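Long-range contacts in benzoylformate Decarboxylase (Polynucleobacter necessarius, PDB 4K9Q), which binds thiamine diphosphate and magnesium and, as a benzoylformate decarboxylase, probably catalyses the decarboxylation of benzoylformate to benzaldehyde: residues Ala231-Glu235 with Phe275-Pro279; Pro352-Glu357 with Leu379-Phe384; Phe432-Val436 with Leu482-Gln487; Glu457-Lys463 with Gly476-Pro480. Residues are numbered along the deposited sequence.

Contact 1 (Ala231-Glu235 with Phe275-Pro279); sequences APFAE and FRYYP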
# COMPACT_ATOMS: atom_id res chain seq x y z
N ALA A 231 7.70 31.72 -8.78
CA ALA A 231 8.38 30.53 -8.30
C ALA A 231 8.87 29.67 -9.47
O ALA A 231 8.29 29.74 -10.56
CB ALA A 231 7.45 29.72 -7.40
N PRO A 232 9.93 28.88 -9.27
CA PRO A 232 10.39 28.00 -10.35
C PRO A 232 9.29 27.04 -10.77
O PRO A 232 8.54 26.53 -9.93
CB PRO A 232 11.55 27.21 -9.71
CG PRO A 232 11.29 27.28 -8.22
CD PRO A 232 10.67 28.65 -8.01
N PHE A 233 9.17 26.81 -12.08
CA PHE A 233 8.18 25.86 -12.58
C PHE A 233 6.76 26.16 -12.09
O PHE A 233 6.01 25.26 -11.71
CB PHE A 233 8.59 24.43 -12.26
CG PHE A 233 9.66 23.92 -13.17
CD1 PHE A 233 9.34 23.44 -14.42
CD2 PHE A 233 11.00 23.97 -12.80
CE1 PHE A 233 10.32 22.99 -15.29
CE2 PHE A 233 11.99 23.52 -13.67
CZ PHE A 233 11.64 23.04 -14.91
N ALA A 234 6.39 27.44 -12.10
CA ALA A 234 5.03 27.83 -11.80
C ALA A 234 4.15 27.49 -13.00
O ALA A 234 4.29 28.06 -14.08
CB ALA A 234 4.94 29.31 -11.47
N GLU A 235 3.23 26.55 -12.78
CA GLU A 235 2.40 25.98 -13.83
C GLU A 235 1.41 26.99 -14.42
O GLU A 235 0.96 26.84 -15.57
CB GLU A 235 1.64 24.77 -13.27
CG GLU A 235 0.71 25.10 -12.09
CD GLU A 235 1.35 24.90 -10.73
OE1 GLU A 235 2.58 25.12 -10.57
OE2 GLU A 235 0.62 24.54 -9.79
N PHE A 275 11.45 24.56 -2.42
CA PHE A 275 11.11 25.13 -3.72
C PHE A 275 11.03 23.99 -4.73
O PHE A 275 11.59 22.91 -4.51
CB PHE A 275 12.20 26.09 -4.21
CG PHE A 275 12.20 27.43 -3.55
CD1 PHE A 275 11.19 28.34 -3.81
CD2 PHE A 275 13.23 27.78 -2.68
CE1 PHE A 275 11.18 29.58 -3.22
CE2 PHE A 275 13.23 29.04 -2.08
CZ PHE A 275 12.21 29.93 -2.34
N ARG A 276 10.39 24.26 -5.87
CA ARG A 276 10.26 23.25 -6.92
C ARG A 276 11.53 23.22 -7.78
O ARG A 276 11.54 23.66 -8.94
CB ARG A 276 9.00 23.51 -7.76
CG ARG A 276 8.69 22.42 -8.77
CD ARG A 276 7.35 22.69 -9.41
NE ARG A 276 6.26 22.38 -8.49
CZ ARG A 276 5.02 22.83 -8.64
NH1 ARG A 276 4.72 23.61 -9.67
NH2 ARG A 276 4.08 22.49 -7.77
N TYR A 277 12.60 22.71 -7.19
CA TYR A 277 13.88 22.59 -7.88
C TYR A 277 13.84 21.48 -8.92
O TYR A 277 12.98 20.61 -8.88
CB TYR A 277 14.98 22.27 -6.88
CG TYR A 277 15.23 23.31 -5.81
CD1 TYR A 277 15.64 24.60 -6.14
CD2 TYR A 277 15.14 22.97 -4.46
CE1 TYR A 277 15.90 25.53 -5.14
CE2 TYR A 277 15.41 23.90 -3.46
CZ TYR A 277 15.80 25.17 -3.81
OH TYR A 277 16.08 26.09 -2.82
N TYR A 278 14.80 21.50 -9.84
CA TYR A 278 14.87 20.45 -10.85
C TYR A 278 16.31 19.94 -11.02
O TYR A 278 16.64 18.87 -10.52
CB TYR A 278 14.24 20.91 -12.17
CG TYR A 278 14.23 19.86 -13.26
CD1 TYR A 278 14.34 18.51 -12.96
CD2 TYR A 278 14.10 20.23 -14.59
CE1 TYR A 278 14.34 17.55 -13.96
CE2 TYR A 278 14.08 19.28 -15.60
CZ TYR A 278 14.21 17.94 -15.28
OH TYR A 278 14.20 16.99 -16.28
N PRO A 279 17.18 20.72 -11.68
CA PRO A 279 18.58 20.31 -11.76
C PRO A 279 19.25 20.43 -10.41
O PRO A 279 18.85 21.26 -9.59
CB PRO A 279 19.19 21.33 -12.72
CG PRO A 279 18.37 22.55 -12.51
CD PRO A 279 16.97 22.05 -12.28
O HOH W 1 1.25 22.76 -7.94
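In the Rossmann-like central domain of a thiamine diphosphate enzyme, the loops that follow parallel strands 228-230 and 266-270 meet here, beside the cofactor pocket. A231-A234 forms a type II beta turn. P232 suits its second position, because its ring fixes phi near -60°. F233 takes the third with phi 54°, a conformation easier for glycine, and its backbone is held from across the contact. The other loop bends at R276, the centre of an inverse gamma turn. P232 CB packs 3.6 Å from R276 O, and P232 CD lies 4.2 Å from F275 CD1. The F233 ring meets Y278 with F233 CZ 3.7 Å from Y278 CD2, the ring planes at 80°. Y278 OH goes on to S26 of the second subunit, so this aromatic pair adjoins the subunit interface. R276 is long enough to lay its alkyl chain along F233 (F233 CB to R276 CD 3.6 Å) and still present its guanidinium to E235, whose carboxylate is also paired with R210. R276 NH1 donates to F233 O at 2.9 Å and forms a salt bridge with E235 OE1 at 2.8 Å, while a water joins R276 NH2 (2.8 Å) to E235 OE2 (2.6 Å).

Contact 2 (Pro352-Glu357 with Leu379-Phe384); sequences PHAVLE and LMQDVF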
# COMPACT_ATOMS: atom_id res chain seq x y z
N PRO A 352 13.99 29.76 -32.50
CA PRO A 352 12.72 29.74 -31.76
C PRO A 352 12.28 31.09 -31.17
O PRO A 352 11.07 31.32 -31.12
CB PRO A 352 12.97 28.69 -30.67
CG PRO A 352 14.45 28.57 -30.55
CD PRO A 352 14.99 28.83 -31.94
N HIS A 353 13.20 31.95 -30.72
CA HIS A 353 12.78 33.25 -30.20
C HIS A 353 12.08 34.04 -31.31
O HIS A 353 11.09 34.73 -31.06
CB HIS A 353 13.97 34.04 -29.63
CG HIS A 353 13.58 35.18 -28.74
ND1 HIS A 353 13.01 36.34 -29.22
CD2 HIS A 353 13.71 35.35 -27.40
CE1 HIS A 353 12.80 37.18 -28.22
NE2 HIS A 353 13.22 36.60 -27.10
N ALA A 354 12.57 33.94 -32.54
CA ALA A 354 11.93 34.67 -33.64
C ALA A 354 10.57 34.07 -33.96
O ALA A 354 9.61 34.80 -34.23
CB ALA A 354 12.82 34.69 -34.87
N VAL A 355 10.48 32.75 -33.94
CA VAL A 355 9.20 32.07 -34.14
C VAL A 355 8.19 32.57 -33.10
O VAL A 355 7.06 32.93 -33.44
CB VAL A 355 9.35 30.53 -34.05
CG1 VAL A 355 7.98 29.85 -34.06
CG2 VAL A 355 10.21 30.02 -35.20
N LEU A 356 8.62 32.61 -31.84
CA LEU A 356 7.75 33.09 -30.77
C LEU A 356 7.32 34.54 -30.97
O LEU A 356 6.14 34.87 -30.77
CB LEU A 356 8.43 32.91 -29.41
CG LEU A 356 8.59 31.47 -28.94
CD1 LEU A 356 9.66 31.41 -27.87
CD2 LEU A 356 7.25 30.89 -28.45
N GLU A 357 8.25 35.40 -31.36
CA GLU A 357 7.93 36.80 -31.65
C GLU A 357 6.87 36.93 -32.74
O GLU A 357 5.97 37.77 -32.63
CB GLU A 357 9.18 37.56 -32.09
CG GLU A 357 10.17 37.84 -30.97
CD GLU A 357 11.42 38.50 -31.52
OE1 GLU A 357 11.28 39.59 -32.12
OE2 GLU A 357 12.52 37.92 -31.38
N LEU A 379 12.76 31.48 -23.59
CA LEU A 379 12.43 32.35 -24.71
C LEU A 379 10.95 32.74 -24.65
O LEU A 379 10.59 33.89 -24.89
CB LEU A 379 12.76 31.65 -26.04
CG LEU A 379 14.14 31.02 -26.10
CD1 LEU A 379 14.40 30.39 -27.46
CD2 LEU A 379 15.22 32.04 -25.77
N MET A 380 10.10 31.77 -24.33
CA MET A 380 8.68 32.03 -24.20
C MET A 380 8.42 33.06 -23.10
O MET A 380 7.60 33.96 -23.26
CB MET A 380 7.92 30.74 -23.89
CG MET A 380 6.44 30.95 -23.69
SD MET A 380 5.62 29.52 -22.93
CE MET A 380 6.36 29.54 -21.30
N GLN A 381 9.13 32.92 -21.98
CA GLN A 381 8.99 33.85 -20.87
C GLN A 381 9.41 35.27 -21.26
O GLN A 381 8.88 36.24 -20.74
CB GLN A 381 9.77 33.33 -19.67
CG GLN A 381 9.12 32.09 -19.09
CD GLN A 381 9.98 31.38 -18.06
OE1 GLN A 381 11.18 31.58 -18.00
NE2 GLN A 381 9.35 30.52 -17.26
N ASP A 382 10.35 35.39 -22.20
CA ASP A 382 10.77 36.72 -22.65
C ASP A 382 9.71 37.36 -23.55
O ASP A 382 9.49 38.57 -23.51
CB ASP A 382 12.09 36.66 -23.41
CG ASP A 382 12.67 38.04 -23.67
OD1 ASP A 382 12.77 38.83 -22.71
OD2 ASP A 382 13.03 38.34 -24.84
N VAL A 383 9.07 36.53 -24.36
CA VAL A 383 8.22 37.02 -25.44
C VAL A 383 6.77 37.16 -25.00
O VAL A 383 6.16 38.21 -25.17
CB VAL A 383 8.30 36.09 -26.67
CG1 VAL A 383 7.28 36.51 -27.73
CG2 VAL A 383 9.72 36.09 -27.26
N PHE A 384 6.23 36.08 -24.45
CA PHE A 384 4.84 36.07 -24.01
C PHE A 384 4.76 36.47 -22.55
O PHE A 384 4.78 35.63 -21.66
CB PHE A 384 4.20 34.69 -24.23
CG PHE A 384 3.78 34.42 -25.66
CD1 PHE A 384 2.52 34.80 -26.11
CD2 PHE A 384 4.65 33.80 -26.55
CE1 PHE A 384 2.13 34.55 -27.42
CE2 PHE A 384 4.26 33.55 -27.86
CZ PHE A 384 3.00 33.93 -28.30
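This is helix-helix packing next to the C-terminal thiamine diphosphate-binding domain's parallel sheet: helix 352-361 lies beside helix 377-383, which follows strand 368-372. The two short segments run in roughly the same direction, their axes 9.4 Å apart at closest approach and crossing at -36°. Such spacing leaves room for interleaved aliphatic side chains. L356 points into the neighbouring helix, placing L356 CD1 3.6 Å from L379 CB, L356 CB 4.0 Å from V383 CG2, and L356 CD2 4.0 Å from F384 CE2. P352 opens its helix, where the missing amide hydrogen costs nothing, and P352 CG touches L379 CD1 at 3.6 Å. H353 adds the polar link. H353 NE2 donates to D382 OD2 at 2.9 Å across the contact, and one turn along its own helix H353 ND1 donates to E357 OE2 at 2.7 Å. With both nitrogens giving hydrogen bonds to carboxylates, the ring is consistent with a protonated imidazole. One face of that ring carries V383 CG2, 3.6 Å from the centroid, a CH-pi contact made by one of the valine's two methyls. The polar flank extends through T341, bonded to D382, and E343, bonded to E357. Elsewhere on helix 352-361, V355 packs on L501 and L504 of helix 501-513, and V355 and L356 both rest on F454 of strand 449-455.

Contact 3 (Phe432-Val436 with Leu482-Gln487); sequences FQYSV and LDIVAQ. With TPP (thiamine diphosphate), chain D.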
# COMPACT_ATOMS: atom_id res chain seq x y z
N PHE A 432 5.12 16.26 -28.29
CA PHE A 432 3.92 16.06 -29.12
C PHE A 432 3.52 14.58 -29.22
O PHE A 432 2.33 14.27 -29.31
CB PHE A 432 4.20 16.62 -30.51
CG PHE A 432 2.97 16.87 -31.36
CD1 PHE A 432 2.16 17.97 -31.12
CD2 PHE A 432 2.68 16.05 -32.43
CE1 PHE A 432 1.05 18.22 -31.93
CE2 PHE A 432 1.59 16.29 -33.25
CZ PHE A 432 0.77 17.37 -32.99
N GLN A 433 4.50 13.69 -29.21
CA GLN A 433 4.25 12.26 -29.42
C GLN A 433 3.56 11.53 -28.28
O GLN A 433 2.86 10.55 -28.51
CB GLN A 433 5.56 11.52 -29.71
CG GLN A 433 6.43 12.16 -30.77
CD GLN A 433 5.69 12.32 -32.08
OE1 GLN A 433 5.02 11.38 -32.53
NE2 GLN A 433 5.78 13.50 -32.69
N TYR A 434 3.76 11.98 -27.05
CA TYR A 434 3.31 11.17 -25.91
C TYR A 434 1.81 10.93 -25.91
O TYR A 434 1.35 9.81 -25.67
CB TYR A 434 3.76 11.76 -24.57
CG TYR A 434 5.26 11.65 -24.35
CD1 TYR A 434 6.13 12.56 -24.93
CD2 TYR A 434 5.79 10.63 -23.57
CE1 TYR A 434 7.49 12.46 -24.74
CE2 TYR A 434 7.16 10.52 -23.38
CZ TYR A 434 8.00 11.43 -23.97
OH TYR A 434 9.36 11.36 -23.80
N SER A 435 1.04 11.98 -26.20
CA SER A 435 -0.41 11.90 -26.19
C SER A 435 -0.98 12.46 -27.48
O SER A 435 -1.99 13.16 -27.48
CB SER A 435 -0.98 12.65 -24.99
OG SER A 435 -0.56 12.05 -23.78
N VAL A 436 -0.31 12.13 -28.58
CA VAL A 436 -0.68 12.63 -29.90
C VAL A 436 -2.16 12.35 -30.22
O VAL A 436 -2.81 13.12 -30.94
CB VAL A 436 0.27 12.04 -30.98
CG1 VAL A 436 0.06 10.54 -31.16
CG2 VAL A 436 0.13 12.77 -32.28
N LEU A 482 10.22 11.80 -38.26
CA LEU A 482 8.82 12.00 -37.87
C LEU A 482 8.16 12.96 -38.84
O LEU A 482 8.70 14.04 -39.11
CB LEU A 482 8.69 12.57 -36.46
CG LEU A 482 9.20 11.68 -35.34
CD1 LEU A 482 9.27 12.48 -34.05
CD2 LEU A 482 8.31 10.46 -35.20
N ASP A 483 7.01 12.57 -39.38
CA ASP A 483 6.24 13.47 -40.24
C ASP A 483 5.06 13.96 -39.42
O ASP A 483 4.01 13.30 -39.33
CB ASP A 483 5.75 12.75 -41.51
CG ASP A 483 5.04 13.70 -42.49
OD1 ASP A 483 4.60 14.79 -42.07
OD2 ASP A 483 4.92 13.35 -43.68
N ILE A 484 5.25 15.11 -38.80
CA ILE A 484 4.25 15.62 -37.88
C ILE A 484 3.04 16.18 -38.61
O ILE A 484 1.93 16.15 -38.08
CB ILE A 484 4.90 16.63 -36.91
CG1 ILE A 484 6.01 15.91 -36.13
CG2 ILE A 484 3.86 17.22 -35.96
CD1 ILE A 484 6.72 16.77 -35.10
N VAL A 485 3.23 16.66 -39.84
CA VAL A 485 2.08 17.06 -40.66
C VAL A 485 1.15 15.87 -40.85
O VAL A 485 -0.07 15.99 -40.68
CB VAL A 485 2.53 17.61 -42.03
CG1 VAL A 485 1.32 17.85 -42.94
CG2 VAL A 485 3.35 18.89 -41.83
N ALA A 486 1.72 14.71 -41.16
CA ALA A 486 0.92 13.49 -41.32
C ALA A 486 0.20 13.10 -40.03
O ALA A 486 -0.90 12.55 -40.09
CB ALA A 486 1.79 12.34 -41.84
N GLN A 487 0.81 13.38 -38.87
CA GLN A 487 0.14 13.11 -37.59
C GLN A 487 -1.13 13.94 -37.42
O GLN A 487 -2.16 13.42 -36.98
CB GLN A 487 1.09 13.34 -36.40
CG GLN A 487 2.23 12.34 -36.36
CD GLN A 487 3.20 12.56 -35.20
OE1 GLN A 487 3.38 13.68 -34.71
NE2 GLN A 487 3.84 11.48 -34.77
N1' TPP D . 8.72 10.88 -20.36
C2' TPP D . 7.72 11.59 -19.71
CM2 TPP D . 6.33 11.03 -19.61
N3' TPP D . 7.98 12.81 -19.12
C4' TPP D . 9.25 13.34 -19.19
N4' TPP D . 9.50 14.52 -18.61
C5' TPP D . 10.25 12.65 -19.87
C6' TPP D . 10.00 11.41 -20.44
C7' TPP D . 11.64 13.23 -19.94
N3 TPP D . 11.83 14.40 -20.80
C2 TPP D . 11.91 15.70 -20.35
S1 TPP D . 12.16 16.79 -21.51
C5 TPP D . 12.18 15.63 -22.64
C4 TPP D . 12.00 14.34 -22.14
CM4 TPP D . 11.97 13.08 -22.97
C6 TPP D . 12.42 16.08 -24.05
C7 TPP D . 11.37 17.02 -24.62
O7 TPP D . 11.66 17.09 -26.00
PA TPP D . 10.84 18.05 -26.99
O1A TPP D . 9.38 17.97 -26.64
O2A TPP D . 11.08 17.67 -28.41
O3A TPP D . 11.30 19.53 -26.57
PB TPP D . 12.71 20.25 -26.84
O1B TPP D . 13.52 20.07 -25.59
O2B TPP D . 12.40 21.71 -27.08
O3B TPP D . 13.43 19.63 -27.99
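F432 follows the magnesium ligand D429 and the cofactor-binding G430 and S431, at the GDG start of the thiamine diphosphate motif, and turns its ring toward helix 484-490: F432 CE2 is 3.7 Å from I484 CG2, while Q487 OE1 approaches the ring edge 3.4 Å from F432 CD2, facing its slightly positive hydrogens. Q433 pairs with Q487 amide to amide, a reciprocal arrangement open to two glutamines because each amide both gives and accepts. Q487 NE2 donates to Q433 OE1 at 2.5 Å, and Q433 NE2 to Q487 OE1 at 3.1 Å. Y491 of the second subunit also bonds Q433 OE1. Y434 faces the other way, into the cofactor pocket, with Y434 OH 3.2 Å from the thiazolium methyl CM4 of the cofactor and hydrogen-bonded to N23 of the second subunit. S435 bonds back to G401. V436 closes the segment, its CG2 4.2 Å from Q487 OE1. The helix being met is capped by D483, whose OD1 accepts from A486 N at 3.0 Å. Both apolar partners settle on the sheet: F432 and I484 pack on V453 of strand 449-455, and F432 also touches L404 of helix 403-417.

Contact 4 (Glu457-Lys463 with Gly476-Pro480); sequences EEYGILK and GLDLP. With MG (magnesium ion), chain C; TPP (thiamine diphosphate), chain D.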
# COMPACT_ATOMS: atom_id res chain seq x y z
N GLU A 457 13.95 18.01 -34.24
CA GLU A 457 14.28 16.60 -34.45
C GLU A 457 15.12 16.00 -33.33
O GLU A 457 15.98 15.15 -33.57
CB GLU A 457 14.97 16.40 -35.81
CG GLU A 457 14.11 16.95 -36.93
CD GLU A 457 14.56 16.49 -38.31
OE1 GLU A 457 15.74 16.71 -38.65
OE2 GLU A 457 13.73 15.92 -39.04
N GLU A 458 14.86 16.44 -32.10
CA GLU A 458 15.61 15.95 -30.95
C GLU A 458 14.86 16.19 -29.65
O GLU A 458 13.95 17.00 -29.60
CB GLU A 458 16.98 16.65 -30.87
CG GLU A 458 16.87 18.16 -30.56
CD GLU A 458 18.15 18.95 -30.84
OE1 GLU A 458 19.20 18.33 -31.12
OE2 GLU A 458 18.07 20.20 -30.80
N TYR A 459 15.23 15.47 -28.60
CA TYR A 459 14.81 15.82 -27.26
C TYR A 459 15.80 16.88 -26.76
O TYR A 459 16.75 16.58 -26.04
CB TYR A 459 14.85 14.59 -26.36
CG TYR A 459 13.78 13.52 -26.57
CD1 TYR A 459 12.42 13.84 -26.71
CD2 TYR A 459 14.13 12.17 -26.58
CE1 TYR A 459 11.46 12.84 -26.86
CE2 TYR A 459 13.18 11.17 -26.73
CZ TYR A 459 11.84 11.51 -26.87
OH TYR A 459 10.91 10.50 -27.02
N GLY A 460 15.59 18.12 -27.20
CA GLY A 460 16.57 19.18 -27.02
C GLY A 460 17.01 19.41 -25.59
O GLY A 460 18.21 19.51 -25.30
N ILE A 461 16.05 19.50 -24.69
CA ILE A 461 16.40 19.84 -23.32
C ILE A 461 17.22 18.73 -22.67
O ILE A 461 18.01 19.00 -21.76
CB ILE A 461 15.18 20.21 -22.47
CG1 ILE A 461 15.64 20.93 -21.19
CG2 ILE A 461 14.37 18.98 -22.14
CD1 ILE A 461 14.54 21.54 -20.37
N LEU A 462 17.06 17.49 -23.13
CA LEU A 462 17.90 16.41 -22.59
C LEU A 462 19.37 16.57 -23.01
O LEU A 462 20.28 16.14 -22.29
CB LEU A 462 17.38 15.03 -22.97
CG LEU A 462 15.98 14.67 -22.47
CD1 LEU A 462 15.63 13.23 -22.81
CD2 LEU A 462 15.85 14.93 -20.97
N LYS A 463 19.61 17.18 -24.16
CA LYS A 463 20.99 17.46 -24.57
C LYS A 463 21.54 18.63 -23.75
O LYS A 463 22.73 18.68 -23.46
CB LYS A 463 21.08 17.75 -26.07
CG LYS A 463 20.76 16.55 -26.95
CD LYS A 463 21.00 16.84 -28.42
CE LYS A 463 20.61 15.65 -29.29
NZ LYS A 463 20.85 15.93 -30.74
N GLY A 476 19.22 7.64 -27.67
CA GLY A 476 17.81 7.99 -27.75
C GLY A 476 17.43 9.46 -27.66
O GLY A 476 16.28 9.78 -27.35
N LEU A 477 18.37 10.35 -27.97
CA LEU A 477 18.08 11.78 -27.85
C LEU A 477 17.69 12.43 -29.18
O LEU A 477 17.17 13.55 -29.19
CB LEU A 477 19.26 12.52 -27.20
CG LEU A 477 19.67 12.05 -25.80
CD1 LEU A 477 20.73 12.98 -25.21
CD2 LEU A 477 18.46 11.96 -24.88
N ASP A 478 17.94 11.72 -30.28
CA ASP A 478 17.59 12.24 -31.61
C ASP A 478 16.28 11.66 -32.13
O ASP A 478 15.97 10.49 -31.89
CB ASP A 478 18.72 11.98 -32.60
CG ASP A 478 19.95 12.81 -32.29
OD1 ASP A 478 19.80 14.05 -32.16
OD2 ASP A 478 21.04 12.23 -32.15
N LEU A 479 15.52 12.49 -32.85
CA LEU A 479 14.21 12.10 -33.36
C LEU A 479 14.07 12.31 -34.87
O LEU A 479 13.20 13.06 -35.32
CB LEU A 479 13.12 12.91 -32.66
CG LEU A 479 13.03 12.76 -31.15
CD1 LEU A 479 12.00 13.75 -30.57
CD2 LEU A 479 12.71 11.32 -30.76
N PRO A 480 14.90 11.62 -35.67
CA PRO A 480 14.73 11.72 -37.12
C PRO A 480 13.48 11.00 -37.61
O PRO A 480 12.91 10.14 -36.92
CB PRO A 480 15.97 10.99 -37.65
CG PRO A 480 16.24 9.96 -36.60
CD PRO A 480 15.99 10.70 -35.31
MG MG C . 12.43 18.70 -29.78
N1' TPP D . 8.72 10.88 -20.36
C2' TPP D . 7.72 11.59 -19.71
CM2 TPP D . 6.33 11.03 -19.61
N3' TPP D . 7.98 12.81 -19.12
C4' TPP D . 9.25 13.34 -19.19
N4' TPP D . 9.50 14.52 -18.61
C5' TPP D . 10.25 12.65 -19.87
C6' TPP D . 10.00 11.41 -20.44
C7' TPP D . 11.64 13.23 -19.94
N3 TPP D . 11.83 14.40 -20.80
C2 TPP D . 11.91 15.70 -20.35
S1 TPP D . 12.16 16.79 -21.51
C5 TPP D . 12.18 15.63 -22.64
C4 TPP D . 12.00 14.34 -22.14
CM4 TPP D . 11.97 13.08 -22.97
C6 TPP D . 12.42 16.08 -24.05
C7 TPP D . 11.37 17.02 -24.62
O7 TPP D . 11.66 17.09 -26.00
PA TPP D . 10.84 18.05 -26.99
O1A TPP D . 9.38 17.97 -26.64
O2A TPP D . 11.08 17.67 -28.41
O3A TPP D . 11.30 19.53 -26.57
PB TPP D . 12.71 20.25 -26.84
O1B TPP D . 13.52 20.07 -25.59
O2B TPP D . 12.40 21.71 -27.08
O3B TPP D . 13.43 19.63 -27.99
O HOH W 2 11.84 14.07 -37.46
O HOH W 3 11.22 20.71 -29.78
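G476 begins the second segment with phi 73°, easily reached without a side chain, and its carbonyl lies beside an aromatic edge, G476 O being 3.3 Å from Y459 CD2. L477 starts the pairing with the other segment: L477 O accepts from Y459 N at 2.8 Å, while L477 CD2 packs 3.7 Å from L462 CD1. D478 forms with E458 a single antiparallel beta bridge, a non-hydrogen-bonded pair with CA atoms 4.3 Å apart. D478 OD1 makes a salt bridge with K463 NZ at 2.6 Å, and K463, long enough to span both, also reaches E458 OE1 from NZ at 2.9 Å; E458 is paired with K526 too. The bridge lies just after the thiamine diphosphate-binding motif of the family, which begins around D429 and ends near N456. E458 O binds magnesium at 2.3 Å alongside D429, N456, two diphosphate oxygens and a water, and at the start of helix 460-468 the amides bond the diphosphate, G460 N to O3B at 2.8 Å and I461 N to O1B at 2.7 Å. L479 continues the pairing, L479 N donating to E457 O at 2.8 Å. Its CD1 sits 4.1 Å from the centroid of the Y459 ring, a CH-pi contact, with the cofactor's CM4 over the opposite face. P480 lies past the paired residues, and its O is hydrogen-bonded to Y440 OH of the second subunit.

Contacts 3 and 4 lie closest to the thiamine diphosphate. Their centres are about 15 Å apart, and they touch where Y434 OH comes 3.7 Å from Y459 OH, both tyrosines lining the pocket and both bonded to N23 of the second subunit. Contact 4 supplies a magnesium ligand and diphosphate amides; contact 3 contributes Y434, whose OH lies by the thiazolium methyl. Contact 1 belongs to the central domain, yet the side chain of Y278 is about 5 Å from the cofactor, and the nearest atoms of contacts 1 and 4 are about 5 Å apart. Contact 2 stands further back, P352's side chain about 8 Å from the cofactor, and touches no other subunit, unlike the others.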